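Local coordinates for putative acetoin utilization protein, acetoin dehydrogenase (Thermus thermophilus, PDB 5AWE), which is of unknown function but joins two CBS domains to an ACT domain, a combination consistent with sensing a small regulatory ligand, at residues 152-157 with 179-184; 92-97 with 128-133; 50-55 with 78-83; 10-15 with 24-29; 36-41 with 115-120. All blocks are in the same frame, centred on the assembly; numbering follows the deposited sequence.

Contact 1: residues 152-157 with 179-184; sequences GALAQM and QRLVMR
The ends of Met157 and Met183, both selenomethionines, meet head-on between helix 153-157 and strand 179-184, and their methyl CE atoms lie 3.4 Å apart. That separation is short for two methyls, so the exact placement of these ends is doubtful, although the meeting itself is clear: Met157 SE is also 3.7 Å from Met183 SE. The two bumps differ in shape. Met157 leaves the helix with CG pointing away from the backbone N (chi1 178°), then bends at chi2 and chi3 into a hook; Met183 runs extended from the strand and turns only at its last torsion. The hook curls round so that Met157 CE also meets Leu181 CD1 at 4.0 Å. Leu154, one turn earlier on the helix, lies against the same branch more loosely, its CG 4.4 Å from Leu181 CD1.

With segment axes 11.7 Å apart at closest approach and 43° between their directions, this is helix-on-sheet packing in the ACT domain, whose strand order fits the ferredoxin-like beta-alpha-beta-beta-alpha-beta fold. Ile147 of the neighbouring strand touches both Met157 and Leu181, while Leu154 also packs on Ile166 of the second subunit. No hydrogen bond or charge pair crosses between the segments: the contact is probably held by dispersion between polarisable selenium atoms and hydrocarbon, and by burial from water.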
# COMPACT_ATOMS: atom_id res chain seq x y z
N GLY A 152 -31.42 -47.12 -33.68
CA GLY A 152 -30.45 -48.12 -34.06
C GLY A 152 -29.24 -47.65 -34.85
O GLY A 152 -28.32 -48.44 -35.11
N ALA A 153 -29.22 -46.37 -35.24
CA ALA A 153 -28.23 -45.87 -36.19
C ALA A 153 -26.78 -45.95 -35.71
O ALA A 153 -25.88 -46.26 -36.49
CB ALA A 153 -28.56 -44.43 -36.59
N LEU A 154 -26.54 -45.66 -34.44
CA LEU A 154 -25.17 -45.59 -33.94
C LEU A 154 -24.53 -46.98 -33.95
O LEU A 154 -23.38 -47.15 -34.36
CB LEU A 154 -25.16 -45.01 -32.52
CG LEU A 154 -23.79 -44.54 -32.02
CD1 LEU A 154 -23.98 -43.62 -30.82
CD2 LEU A 154 -22.94 -45.74 -31.63
N ALA A 155 -25.29 -47.98 -33.52
CA ALA A 155 -24.83 -49.35 -33.63
C ALA A 155 -24.41 -49.66 -35.07
O ALA A 155 -23.36 -50.27 -35.31
CB ALA A 155 -25.94 -50.30 -33.19
N GLN A 156 -25.22 -49.22 -36.03
CA GLN A 156 -24.94 -49.52 -37.44
C GLN A 156 -23.70 -48.77 -37.94
O GLN A 156 -22.87 -49.35 -38.63
CB GLN A 156 -26.17 -49.16 -38.30
CG GLN A 156 -25.93 -49.18 -39.81
CD GLN A 156 -25.83 -50.58 -40.38
OE1 GLN A 156 -26.78 -51.37 -40.30
NE2 GLN A 156 -24.68 -50.91 -40.97
N MSE A 157 -23.57 -47.50 -37.57
CA MSE A 157 -22.37 -46.73 -37.92
C MSE A 157 -21.10 -47.37 -37.36
O MSE A 157 -20.06 -47.34 -38.01
CB MSE A 157 -22.47 -45.30 -37.38
CG MSE A 157 -21.24 -44.43 -37.66
SE MSE A 157 -19.89 -44.57 -36.45
CE MSE A 157 -20.77 -44.16 -34.98
N GLN A 179 -28.14 -36.92 -36.07
CA GLN A 179 -27.35 -36.65 -34.89
C GLN A 179 -25.90 -36.49 -35.35
O GLN A 179 -25.37 -37.37 -36.02
CB GLN A 179 -27.49 -37.83 -33.92
CG GLN A 179 -26.77 -37.67 -32.60
CD GLN A 179 -26.81 -38.93 -31.78
OE1 GLN A 179 -27.36 -39.95 -32.22
NE2 GLN A 179 -26.23 -38.89 -30.59
N ARG A 180 -25.28 -35.36 -35.01
CA ARG A 180 -23.90 -35.11 -35.44
C ARG A 180 -22.87 -35.49 -34.38
O ARG A 180 -22.77 -34.87 -33.33
CB ARG A 180 -23.71 -33.64 -35.81
CG ARG A 180 -22.23 -33.27 -36.02
CD ARG A 180 -22.09 -32.04 -36.88
NE ARG A 180 -22.73 -32.22 -38.17
CZ ARG A 180 -22.87 -31.26 -39.08
NH1 ARG A 180 -22.40 -30.04 -38.83
NH2 ARG A 180 -23.48 -31.51 -40.23
N LEU A 181 -22.08 -36.52 -34.70
CA LEU A 181 -21.16 -37.11 -33.73
C LEU A 181 -19.73 -36.66 -33.98
O LEU A 181 -19.27 -36.60 -35.13
CB LEU A 181 -21.24 -38.64 -33.79
CG LEU A 181 -22.64 -39.24 -33.68
CD1 LEU A 181 -22.57 -40.75 -33.88
CD2 LEU A 181 -23.24 -38.89 -32.31
N VAL A 182 -19.02 -36.36 -32.90
CA VAL A 182 -17.57 -36.24 -32.97
C VAL A 182 -17.00 -37.52 -32.37
O VAL A 182 -17.26 -37.85 -31.20
CB VAL A 182 -17.06 -34.98 -32.21
CG1 VAL A 182 -15.54 -34.90 -32.26
CG2 VAL A 182 -17.64 -33.72 -32.86
N MSE A 183 -16.25 -38.25 -33.18
CA MSE A 183 -15.86 -39.61 -32.82
C MSE A 183 -14.35 -39.70 -32.94
O MSE A 183 -13.77 -39.24 -33.91
CB MSE A 183 -16.53 -40.62 -33.77
CG MSE A 183 -16.38 -42.09 -33.38
SE MSE A 183 -16.91 -43.24 -34.69
CE MSE A 183 -17.63 -44.43 -33.77
N ARG A 184 -13.71 -40.28 -31.93
CA ARG A 184 -12.28 -40.51 -32.00
C ARG A 184 -12.01 -41.99 -32.12
O ARG A 184 -12.48 -42.78 -31.31
CB ARG A 184 -11.58 -39.91 -30.78
CG ARG A 184 -11.41 -38.41 -30.90
CD ARG A 184 -10.95 -37.76 -29.63
NE ARG A 184 -10.95 -36.30 -29.78
CZ ARG A 184 -9.97 -35.60 -30.34
NH1 ARG A 184 -8.89 -36.21 -30.81
NH2 ARG A 184 -10.06 -34.28 -30.43

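Contact 2: residues 92-97 with 128-133; sequences APLEKA and RAFIEV
Leu94 and Ala129 mark the closest backbone approach, with CA atoms 7.7 Å apart, where the start of helix 94-103 meets helix 123-133. These are the two helices of the second CBS domain, within residues 77-132, and the contact packs one against the other. Leu94 carries the contact from its side: a chi1 of -175° swings the branched end away from the backbone N and across to the partner helix. There the fork settles on the small methyl of Ala129, with Leu94 CG 3.6 Å from Ala129 CB. One branch sits nearly as close, Leu94 CD1 being 3.8 Å from the same CB, whereas CD2 stands slightly farther off.

Trp6, from the loop near the N terminus, packs on both Leu94 and Ala129. Beyond the pair lies a subunit interface: Phe130 meets Phe130 of the second subunit with ring planes at about 35°, and Glu95 OE1 forms salt bridges with Arg142 and Arg184 of that subunit. Within the contact itself, Phe130 presents a face of its ring to the leucine, and Leu94 CD1 lies above that face, displaced toward the rim, 4.2 Å from Phe130 CZ.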
# COMPACT_ATOMS: atom_id res chain seq x y z
N ALA A 92 -18.09 -39.16 -6.02
CA ALA A 92 -19.01 -38.66 -7.03
C ALA A 92 -18.41 -38.79 -8.42
O ALA A 92 -17.18 -38.89 -8.58
CB ALA A 92 -19.35 -37.21 -6.75
N PRO A 93 -19.26 -38.82 -9.46
CA PRO A 93 -18.69 -38.93 -10.80
C PRO A 93 -17.94 -37.64 -11.12
O PRO A 93 -18.36 -36.55 -10.71
CB PRO A 93 -19.90 -39.15 -11.71
CG PRO A 93 -21.07 -38.67 -10.92
CD PRO A 93 -20.73 -38.87 -9.47
N LEU A 94 -16.83 -37.76 -11.84
CA LEU A 94 -16.04 -36.61 -12.20
C LEU A 94 -16.94 -35.50 -12.74
O LEU A 94 -16.78 -34.33 -12.36
CB LEU A 94 -14.97 -37.02 -13.23
CG LEU A 94 -13.91 -36.02 -13.69
CD1 LEU A 94 -14.51 -35.07 -14.72
CD2 LEU A 94 -13.35 -35.25 -12.48
N GLU A 95 -17.91 -35.86 -13.58
CA GLU A 95 -18.77 -34.89 -14.28
C GLU A 95 -19.56 -33.98 -13.33
O GLU A 95 -19.96 -32.87 -13.72
CB GLU A 95 -19.77 -35.61 -15.21
CG GLU A 95 -19.14 -36.55 -16.23
CD GLU A 95 -19.14 -38.00 -15.76
OE1 GLU A 95 -19.96 -38.79 -16.27
OE2 GLU A 95 -18.33 -38.36 -14.88
N LYS A 96 -19.78 -34.43 -12.11
CA LYS A 96 -20.52 -33.63 -11.13
C LYS A 96 -19.71 -32.39 -10.76
O LYS A 96 -20.26 -31.30 -10.62
CB LYS A 96 -20.80 -34.46 -9.87
CG LYS A 96 -22.03 -34.01 -9.11
CD LYS A 96 -22.07 -34.64 -7.72
CE LYS A 96 -23.47 -34.61 -7.11
NZ LYS A 96 -24.25 -35.84 -7.47
N ALA A 97 -18.40 -32.56 -10.63
CA ALA A 97 -17.54 -31.45 -10.28
C ALA A 97 -17.61 -30.40 -11.39
O ALA A 97 -17.77 -29.21 -11.10
CB ALA A 97 -16.09 -31.94 -10.10
N ARG A 128 -7.92 -32.31 -17.33
CA ARG A 128 -7.09 -33.50 -17.49
C ARG A 128 -7.98 -34.74 -17.67
O ARG A 128 -7.75 -35.56 -18.56
CB ARG A 128 -6.18 -33.66 -16.26
CG ARG A 128 -4.97 -34.56 -16.51
CD ARG A 128 -3.88 -34.37 -15.45
NE ARG A 128 -4.27 -34.89 -14.14
CZ ARG A 128 -4.72 -34.13 -13.15
NH1 ARG A 128 -4.83 -32.82 -13.31
NH2 ARG A 128 -5.07 -34.69 -11.99
N ALA A 129 -9.00 -34.86 -16.83
CA ALA A 129 -9.88 -36.02 -16.84
C ALA A 129 -10.57 -36.19 -18.19
O ALA A 129 -10.59 -37.29 -18.76
CB ALA A 129 -10.93 -35.90 -15.73
N PHE A 130 -11.15 -35.11 -18.71
CA PHE A 130 -11.84 -35.16 -19.99
C PHE A 130 -10.86 -35.45 -21.10
O PHE A 130 -11.17 -36.15 -22.05
CB PHE A 130 -12.56 -33.83 -20.27
CG PHE A 130 -13.86 -33.67 -19.51
CD1 PHE A 130 -14.78 -34.70 -19.44
CD2 PHE A 130 -14.15 -32.47 -18.87
CE1 PHE A 130 -15.98 -34.56 -18.74
CE2 PHE A 130 -15.35 -32.31 -18.17
CZ PHE A 130 -16.27 -33.36 -18.11
N ILE A 131 -9.65 -34.94 -20.95
CA ILE A 131 -8.60 -35.17 -21.93
C ILE A 131 -8.23 -36.65 -21.95
O ILE A 131 -7.96 -37.22 -23.01
CB ILE A 131 -7.35 -34.33 -21.59
CG1 ILE A 131 -7.66 -32.85 -21.82
CG2 ILE A 131 -6.18 -34.78 -22.43
CD1 ILE A 131 -6.59 -31.91 -21.27
N GLU A 132 -8.25 -37.28 -20.78
CA GLU A 132 -7.92 -38.69 -20.70
C GLU A 132 -9.05 -39.58 -21.23
O GLU A 132 -8.84 -40.43 -22.10
CB GLU A 132 -7.59 -39.07 -19.26
CG GLU A 132 -7.24 -40.53 -19.06
CD GLU A 132 -6.60 -40.79 -17.71
OE1 GLU A 132 -6.92 -41.83 -17.09
OE2 GLU A 132 -5.78 -39.96 -17.26
N VAL A 133 -10.26 -39.40 -20.70
CA VAL A 133 -11.33 -40.34 -20.98
C VAL A 133 -11.88 -40.21 -22.40
O VAL A 133 -12.46 -41.15 -22.93
CB VAL A 133 -12.50 -40.21 -19.96
CG1 VAL A 133 -11.95 -40.27 -18.54
CG2 VAL A 133 -13.31 -38.95 -20.21

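Contact 3: residues 50-55 with 78-83; sequences KDLKDA and REVMAR
Val80 makes the apolar contacts of this pairing with both of its methyl branches, each engaging a different residue of segment 50-55. Its CG2 meets Leu52 CD1 at 3.8 Å, the two side chains crossing at about a right angle. CG1 lies 4.2 Å from Ala55 CB, a looser touch just past the helix end. The fork is set by chi1 of -61°, which places CG1 anti to the carbonyl carbon and leaves CG2 between the backbone N and the carbonyl carbon. Asp51 lines the edge of the contact and has 37 Å² buried by it, OD1 standing 4.3 Å from Val80 O without a bond between them.

This is packing between the two halves of a tandem CBS pair, or Bateman module: segment 50-55 falls within the first CBS range (3-58) and 78-83 within the second (77-132), so the loop between helix 65-74 and strand 88-89 is laid against helix 49-53. The next shell explains the positions. Leu52 is embedded against Val20, Ile24 and Leu27 of helix 20-30, and Leu75 packs on both Ala55 and Val80. The loop is tethered through backbone hydrogen bonding of Ala82 with Leu46 and of Arg78 with Pro16, and by a salt bridge from Arg78 to Asp17. Farther out, Lys53 makes a cation-pi contact with Trp66 of the fourth subunit.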
# COMPACT_ATOMS: atom_id res chain seq x y z
N LYS A 50 -7.91 -14.36 -4.80
CA LYS A 50 -8.64 -13.15 -5.14
C LYS A 50 -9.35 -12.54 -3.93
O LYS A 50 -9.11 -11.38 -3.58
CB LYS A 50 -9.67 -13.43 -6.23
CG LYS A 50 -9.21 -13.11 -7.64
CD LYS A 50 -10.40 -12.78 -8.54
CE LYS A 50 -11.09 -11.49 -8.09
NZ LYS A 50 -12.36 -11.24 -8.84
N ASP A 51 -10.22 -13.32 -3.29
CA ASP A 51 -10.89 -12.90 -2.06
C ASP A 51 -9.91 -12.18 -1.11
O ASP A 51 -10.21 -11.11 -0.59
CB ASP A 51 -11.49 -14.10 -1.33
CG ASP A 51 -12.69 -14.70 -2.05
OD1 ASP A 51 -13.15 -15.78 -1.61
OD2 ASP A 51 -13.17 -14.11 -3.04
N LEU A 52 -8.75 -12.79 -0.87
CA LEU A 52 -7.77 -12.23 0.04
C LEU A 52 -7.20 -10.91 -0.46
O LEU A 52 -7.09 -9.94 0.29
CB LEU A 52 -6.63 -13.23 0.27
CG LEU A 52 -6.72 -14.28 1.38
CD1 LEU A 52 -8.03 -14.16 2.17
CD2 LEU A 52 -6.56 -15.67 0.75
N LYS A 53 -6.83 -10.88 -1.74
CA LYS A 53 -6.26 -9.69 -2.37
C LYS A 53 -7.25 -8.53 -2.46
O LYS A 53 -6.88 -7.38 -2.23
CB LYS A 53 -5.76 -10.03 -3.78
CG LYS A 53 -4.33 -10.55 -3.86
CD LYS A 53 -4.03 -11.62 -2.83
CE LYS A 53 -2.63 -12.16 -3.02
NZ LYS A 53 -2.32 -12.34 -4.47
N ASP A 54 -8.50 -8.83 -2.81
CA ASP A 54 -9.50 -7.79 -3.01
C ASP A 54 -10.18 -7.37 -1.71
O ASP A 54 -11.12 -6.58 -1.71
CB ASP A 54 -10.58 -8.25 -4.01
CG ASP A 54 -10.06 -8.33 -5.44
OD1 ASP A 54 -8.87 -8.04 -5.68
OD2 ASP A 54 -10.86 -8.69 -6.33
N ALA A 55 -9.70 -7.92 -0.59
CA ALA A 55 -10.26 -7.61 0.72
C ALA A 55 -10.34 -6.11 0.93
O ALA A 55 -9.36 -5.40 0.70
CB ALA A 55 -9.41 -8.25 1.81
N ARG A 78 -11.89 -15.11 8.65
CA ARG A 78 -13.30 -15.22 8.96
C ARG A 78 -14.14 -14.12 8.32
O ARG A 78 -15.29 -14.34 7.96
CB ARG A 78 -13.52 -15.21 10.47
CG ARG A 78 -14.95 -15.56 10.87
CD ARG A 78 -15.20 -15.31 12.36
NE ARG A 78 -14.19 -15.92 13.21
CZ ARG A 78 -14.21 -17.19 13.61
NH1 ARG A 78 -15.19 -17.99 13.22
NH2 ARG A 78 -13.24 -17.65 14.39
N GLU A 79 -13.55 -12.93 8.18
CA GLU A 79 -14.27 -11.75 7.71
C GLU A 79 -14.41 -11.70 6.20
O GLU A 79 -15.16 -10.88 5.66
CB GLU A 79 -13.57 -10.48 8.21
CG GLU A 79 -13.45 -10.41 9.73
CD GLU A 79 -12.81 -9.13 10.21
OE1 GLU A 79 -11.85 -9.20 11.02
OE2 GLU A 79 -13.27 -8.04 9.79
N VAL A 80 -13.70 -12.58 5.50
CA VAL A 80 -13.73 -12.56 4.04
C VAL A 80 -14.08 -13.92 3.42
O VAL A 80 -14.23 -14.02 2.20
CB VAL A 80 -12.37 -12.09 3.47
CG1 VAL A 80 -12.08 -10.67 3.94
CG2 VAL A 80 -11.26 -13.04 3.92
N MSE A 81 -14.19 -14.96 4.24
CA MSE A 81 -14.44 -16.29 3.71
C MSE A 81 -15.87 -16.42 3.18
O MSE A 81 -16.77 -15.69 3.60
CB MSE A 81 -14.14 -17.37 4.76
CG MSE A 81 -15.02 -17.35 6.01
SE MSE A 81 -14.50 -18.60 7.23
CE MSE A 81 -16.03 -18.82 8.12
N ALA A 82 -16.06 -17.34 2.24
CA ALA A 82 -17.36 -17.52 1.61
C ALA A 82 -18.07 -18.70 2.25
O ALA A 82 -17.43 -19.70 2.60
CB ALA A 82 -17.20 -17.78 0.13
N ARG A 83 -19.38 -18.57 2.42
CA ARG A 83 -20.21 -19.70 2.78
C ARG A 83 -21.66 -19.48 2.34
O ARG A 83 -22.09 -18.36 2.07
CB ARG A 83 -20.14 -19.97 4.29
CG ARG A 83 -20.76 -18.91 5.17
CD ARG A 83 -20.53 -19.23 6.65
NE ARG A 83 -20.90 -20.61 6.98
CZ ARG A 83 -20.69 -21.18 8.17
NH1 ARG A 83 -21.07 -22.43 8.37
NH2 ARG A 83 -20.12 -20.49 9.15

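Contact 4: residues 10-15 with 24-29; sequences DPVVVA and IRLLKE
One methyl of Val12, CG1, butts against the end of Leu26, 3.6 Å from its CD2. Leu26 and Val12 bury more surface here than any other pair of residues, 58 Å² and 36 Å² respectively. Val12 CG1 also rests 3.8 Å from Leu26 CG, so the valine methyl sits against the fork of the leucine as well as against one branch. Both side chains are set for the meeting: chi1 of 179° in Val12 and of -173° in Leu26 turns CG1 of the one and CG of the other away from their backbone nitrogens, and each projects across the gap.

Val14, two residues further along the extended segment, is the third contributor, with 15 Å² buried. Its CG2 approaches the same leucine branch, Leu26 CD2, but only to 4.4 Å. Val12 and Val14 both point their CB toward helix 24-29, while the intervening Val13 points away, the alternation expected of extended backbone. Segment 10-15 thus lines one flank of helix 20-30 in the first CBS domain. On the helix, Arg25 makes a cation-pi contact with Tyr70 of the fourth subunit and Lys28 a salt bridge with its Glu67. The contact is apolar and non-directional and probably rests on van der Waals contact of branched methyls, centred on a single leucine branch, while the backbone polar groups of Val14 are served by hydrogen bonds with Pro36 and Met38 of strand 34-39.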
# COMPACT_ATOMS: atom_id res chain seq x y z
N ASP A 10 -4.96 -34.10 0.46
CA ASP A 10 -4.34 -33.40 1.58
C ASP A 10 -3.98 -31.94 1.26
O ASP A 10 -2.81 -31.57 1.28
CB ASP A 10 -3.08 -34.15 2.03
CG ASP A 10 -3.37 -35.58 2.46
OD1 ASP A 10 -4.47 -35.82 3.02
OD2 ASP A 10 -2.52 -36.46 2.24
N PRO A 11 -4.99 -31.11 0.96
CA PRO A 11 -4.73 -29.70 0.63
C PRO A 11 -4.39 -28.90 1.88
O PRO A 11 -4.60 -29.35 3.01
CB PRO A 11 -6.04 -29.24 0.01
CG PRO A 11 -7.08 -30.09 0.65
CD PRO A 11 -6.43 -31.44 0.87
N VAL A 12 -3.86 -27.70 1.68
CA VAL A 12 -3.58 -26.80 2.78
C VAL A 12 -4.88 -26.20 3.26
O VAL A 12 -5.72 -25.81 2.46
CB VAL A 12 -2.65 -25.65 2.34
CG1 VAL A 12 -2.40 -24.71 3.50
CG2 VAL A 12 -1.34 -26.22 1.82
N VAL A 13 -5.07 -26.14 4.57
CA VAL A 13 -6.26 -25.51 5.10
C VAL A 13 -5.82 -24.39 6.03
O VAL A 13 -4.64 -24.21 6.27
CB VAL A 13 -7.16 -26.51 5.87
CG1 VAL A 13 -7.50 -27.69 4.98
CG2 VAL A 13 -6.46 -26.98 7.13
N VAL A 14 -6.78 -23.64 6.53
CA VAL A 14 -6.46 -22.46 7.31
C VAL A 14 -7.59 -22.35 8.33
O VAL A 14 -8.60 -23.05 8.22
CB VAL A 14 -6.39 -21.22 6.36
CG1 VAL A 14 -7.72 -20.49 6.32
CG2 VAL A 14 -5.24 -20.33 6.76
N ALA A 15 -7.39 -21.50 9.34
CA ALA A 15 -8.41 -21.29 10.36
C ALA A 15 -9.00 -19.89 10.22
O ALA A 15 -8.33 -18.97 9.76
CB ALA A 15 -7.81 -21.48 11.75
N ILE A 24 -2.46 -15.33 2.58
CA ILE A 24 -1.94 -14.99 1.26
C ILE A 24 -0.57 -15.60 1.03
O ILE A 24 -0.33 -16.25 0.01
CB ILE A 24 -1.84 -13.46 1.08
CG1 ILE A 24 -3.25 -12.85 1.04
CG2 ILE A 24 -1.08 -13.13 -0.21
CD1 ILE A 24 -3.28 -11.34 0.86
N ARG A 25 0.34 -15.39 1.97
CA ARG A 25 1.70 -15.89 1.83
C ARG A 25 1.71 -17.42 1.77
O ARG A 25 2.50 -18.02 1.05
CB ARG A 25 2.56 -15.39 3.00
CG ARG A 25 2.70 -13.87 3.08
CD ARG A 25 3.31 -13.27 1.81
NE ARG A 25 4.31 -12.25 2.09
CZ ARG A 25 5.62 -12.48 2.19
NH1 ARG A 25 6.46 -11.49 2.45
NH2 ARG A 25 6.08 -13.71 2.02
N LEU A 26 0.81 -18.04 2.52
CA LEU A 26 0.70 -19.50 2.52
C LEU A 26 0.33 -20.01 1.12
O LEU A 26 0.86 -21.02 0.66
CB LEU A 26 -0.34 -19.94 3.55
CG LEU A 26 -0.49 -21.44 3.81
CD1 LEU A 26 0.88 -22.09 4.03
CD2 LEU A 26 -1.37 -21.63 5.03
N LEU A 27 -0.58 -19.31 0.45
CA LEU A 27 -0.99 -19.68 -0.90
C LEU A 27 0.13 -19.47 -1.92
O LEU A 27 0.23 -20.22 -2.89
CB LEU A 27 -2.22 -18.88 -1.32
CG LEU A 27 -3.52 -19.29 -0.65
CD1 LEU A 27 -4.55 -18.19 -0.81
CD2 LEU A 27 -4.02 -20.60 -1.26
N LYS A 28 0.96 -18.46 -1.69
CA LYS A 28 2.09 -18.20 -2.57
C LYS A 28 3.10 -19.34 -2.52
O LYS A 28 3.54 -19.83 -3.56
CB LYS A 28 2.78 -16.88 -2.19
CG LYS A 28 4.14 -16.69 -2.86
CD LYS A 28 4.40 -15.24 -3.25
CE LYS A 28 5.61 -15.13 -4.18
NZ LYS A 28 5.92 -13.72 -4.58
N GLU A 29 3.45 -19.76 -1.31
CA GLU A 29 4.59 -20.64 -1.12
C GLU A 29 4.27 -22.12 -1.30
O GLU A 29 5.17 -22.96 -1.28
CB GLU A 29 5.19 -20.41 0.27
CG GLU A 29 4.27 -20.73 1.43
CD GLU A 29 4.83 -20.24 2.75
OE1 GLU A 29 4.62 -20.92 3.78
OE2 GLU A 29 5.48 -19.17 2.76

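Contact 5: residues 36-41 with 115-120; sequences PVMEGG and ERLVGI
Pro36, Met38 and Leu117 form the close-packed part of a contact between two CBS domains, strand 36-39 lying within the first and strand 116-120 within the second, in the paired arrangement characteristic of tandem CBS repeats. The strands belong to different sheets and face each other through side chains: their segment axes approach to 10.3 Å, with 147° between their directions. Leu117 is the shared element. It sends CD2 into the angle between its two partners, 4.0 Å from Met38 SE and 4.1 Å from Pro36 CG. The proline ring meets the leucine at about a right angle, whereas the bent selenomethionine comes over it aslant. Deeper in, Pro36 CD touches Ile120 CD1 at 4.3 Å. Leu117 also touches Pro110 and Met112 of strand 108-113, and Val118 with Gly119 forms a classic beta bulge opposite Val111.

Toward the turn after strand 36-39 the contact loosens and faces solvent. Gly40 and Gly41 have positive phi there, and a single water bridges the two segments. Water 1 donates to Gly41 O at 3.2 Å and accepts a weak hydrogen bond from Leu117 N at 3.3 Å.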
# COMPACT_ATOMS: atom_id res chain seq x y z
N PRO A 36 -9.54 -23.89 1.79
CA PRO A 36 -10.73 -24.24 2.58
C PRO A 36 -10.45 -23.82 4.02
O PRO A 36 -9.29 -23.81 4.42
CB PRO A 36 -10.86 -25.75 2.41
CG PRO A 36 -9.48 -26.21 2.04
CD PRO A 36 -8.85 -25.08 1.28
N VAL A 37 -11.49 -23.47 4.77
CA VAL A 37 -11.30 -23.00 6.13
C VAL A 37 -11.90 -23.97 7.16
O VAL A 37 -13.11 -24.16 7.21
CB VAL A 37 -11.94 -21.61 6.33
CG1 VAL A 37 -11.64 -21.10 7.75
CG2 VAL A 37 -11.39 -20.64 5.30
N MSE A 38 -11.03 -24.57 7.97
CA MSE A 38 -11.44 -25.53 9.00
C MSE A 38 -11.62 -24.90 10.39
O MSE A 38 -10.84 -24.05 10.81
CB MSE A 38 -10.42 -26.67 9.12
CG MSE A 38 -10.18 -27.45 7.84
SE MSE A 38 -11.69 -28.17 7.21
CE MSE A 38 -11.96 -29.53 8.41
N GLU A 39 -12.66 -25.34 11.09
CA GLU A 39 -12.85 -24.99 12.49
C GLU A 39 -13.62 -26.10 13.19
O GLU A 39 -14.59 -26.64 12.64
CB GLU A 39 -13.61 -23.67 12.60
CG GLU A 39 -13.73 -23.14 14.02
CD GLU A 39 -14.44 -21.80 14.09
OE1 GLU A 39 -15.51 -21.67 13.45
OE2 GLU A 39 -13.92 -20.88 14.76
N GLY A 40 -13.21 -26.44 14.41
CA GLY A 40 -13.88 -27.51 15.12
C GLY A 40 -13.83 -28.80 14.32
O GLY A 40 -14.66 -29.69 14.51
N GLY A 41 -12.86 -28.89 13.42
CA GLY A 41 -12.74 -30.07 12.59
C GLY A 41 -13.82 -30.16 11.52
O GLY A 41 -14.01 -31.21 10.90
N GLU A 115 -18.72 -35.41 6.03
CA GLU A 115 -18.33 -34.23 6.79
C GLU A 115 -16.81 -34.03 6.76
O GLU A 115 -16.33 -32.93 7.04
CB GLU A 115 -18.82 -34.37 8.23
CG GLU A 115 -19.56 -33.15 8.78
CD GLU A 115 -20.88 -32.86 8.07
OE1 GLU A 115 -21.66 -32.04 8.59
OE2 GLU A 115 -21.13 -33.45 6.99
N ARG A 116 -16.07 -35.08 6.41
CA ARG A 116 -14.61 -34.99 6.38
C ARG A 116 -14.05 -34.41 5.07
O ARG A 116 -14.67 -34.54 4.01
CB ARG A 116 -14.00 -36.37 6.62
CG ARG A 116 -12.51 -36.34 6.83
CD ARG A 116 -11.90 -37.69 6.55
NE ARG A 116 -11.16 -38.22 7.69
CZ ARG A 116 -9.95 -37.80 8.06
NH1 ARG A 116 -9.36 -36.83 7.38
NH2 ARG A 116 -9.34 -38.36 9.09
N LEU A 117 -12.88 -33.79 5.15
CA LEU A 117 -12.22 -33.21 3.98
C LEU A 117 -11.06 -34.10 3.53
O LEU A 117 -10.16 -34.39 4.32
CB LEU A 117 -11.69 -31.80 4.31
CG LEU A 117 -10.85 -31.05 3.27
CD1 LEU A 117 -11.71 -30.71 2.06
CD2 LEU A 117 -10.29 -29.77 3.88
N VAL A 118 -11.08 -34.52 2.26
CA VAL A 118 -10.09 -35.45 1.75
C VAL A 118 -9.21 -34.89 0.64
O VAL A 118 -8.14 -35.43 0.35
CB VAL A 118 -10.75 -36.74 1.24
CG1 VAL A 118 -11.46 -37.46 2.38
CG2 VAL A 118 -11.72 -36.41 0.12
N GLY A 119 -9.66 -33.81 0.01
CA GLY A 119 -8.84 -33.19 -1.02
C GLY A 119 -9.49 -32.01 -1.72
O GLY A 119 -10.48 -31.44 -1.25
N ILE A 120 -8.92 -31.64 -2.85
CA ILE A 120 -9.43 -30.51 -3.60
C ILE A 120 -9.32 -30.78 -5.11
O ILE A 120 -8.30 -31.28 -5.58
CB ILE A 120 -8.67 -29.23 -3.20
CG1 ILE A 120 -9.44 -28.00 -3.64
CG2 ILE A 120 -7.27 -29.25 -3.79
CD1 ILE A 120 -9.32 -26.87 -2.65
O HOH W 1 -13.02 -32.37 8.11

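Overall arrangement
From the N terminus, contact 4 closes first, a short loop tying the extended segment 10-15 to helix 20-30 of the first CBS domain. Contact 5 opens next, at 36-41, and closes at 115-120, joining the first CBS domain to the second; contact 3 opens and closes within that span. Contact 2, packing helix 94-103 on helix 123-133 in the second CBS domain, opens inside it too but closes beyond it, so contacts 2 and 5 cross. Contact 1 follows separately in the ACT domain. Contacts 3, 4 and 5 touch pairwise: 3 on 4 through Lys53 and Ile24, 3 on 5 through Met81 and Val37, 4 on 5 through Pro11 and Gly119.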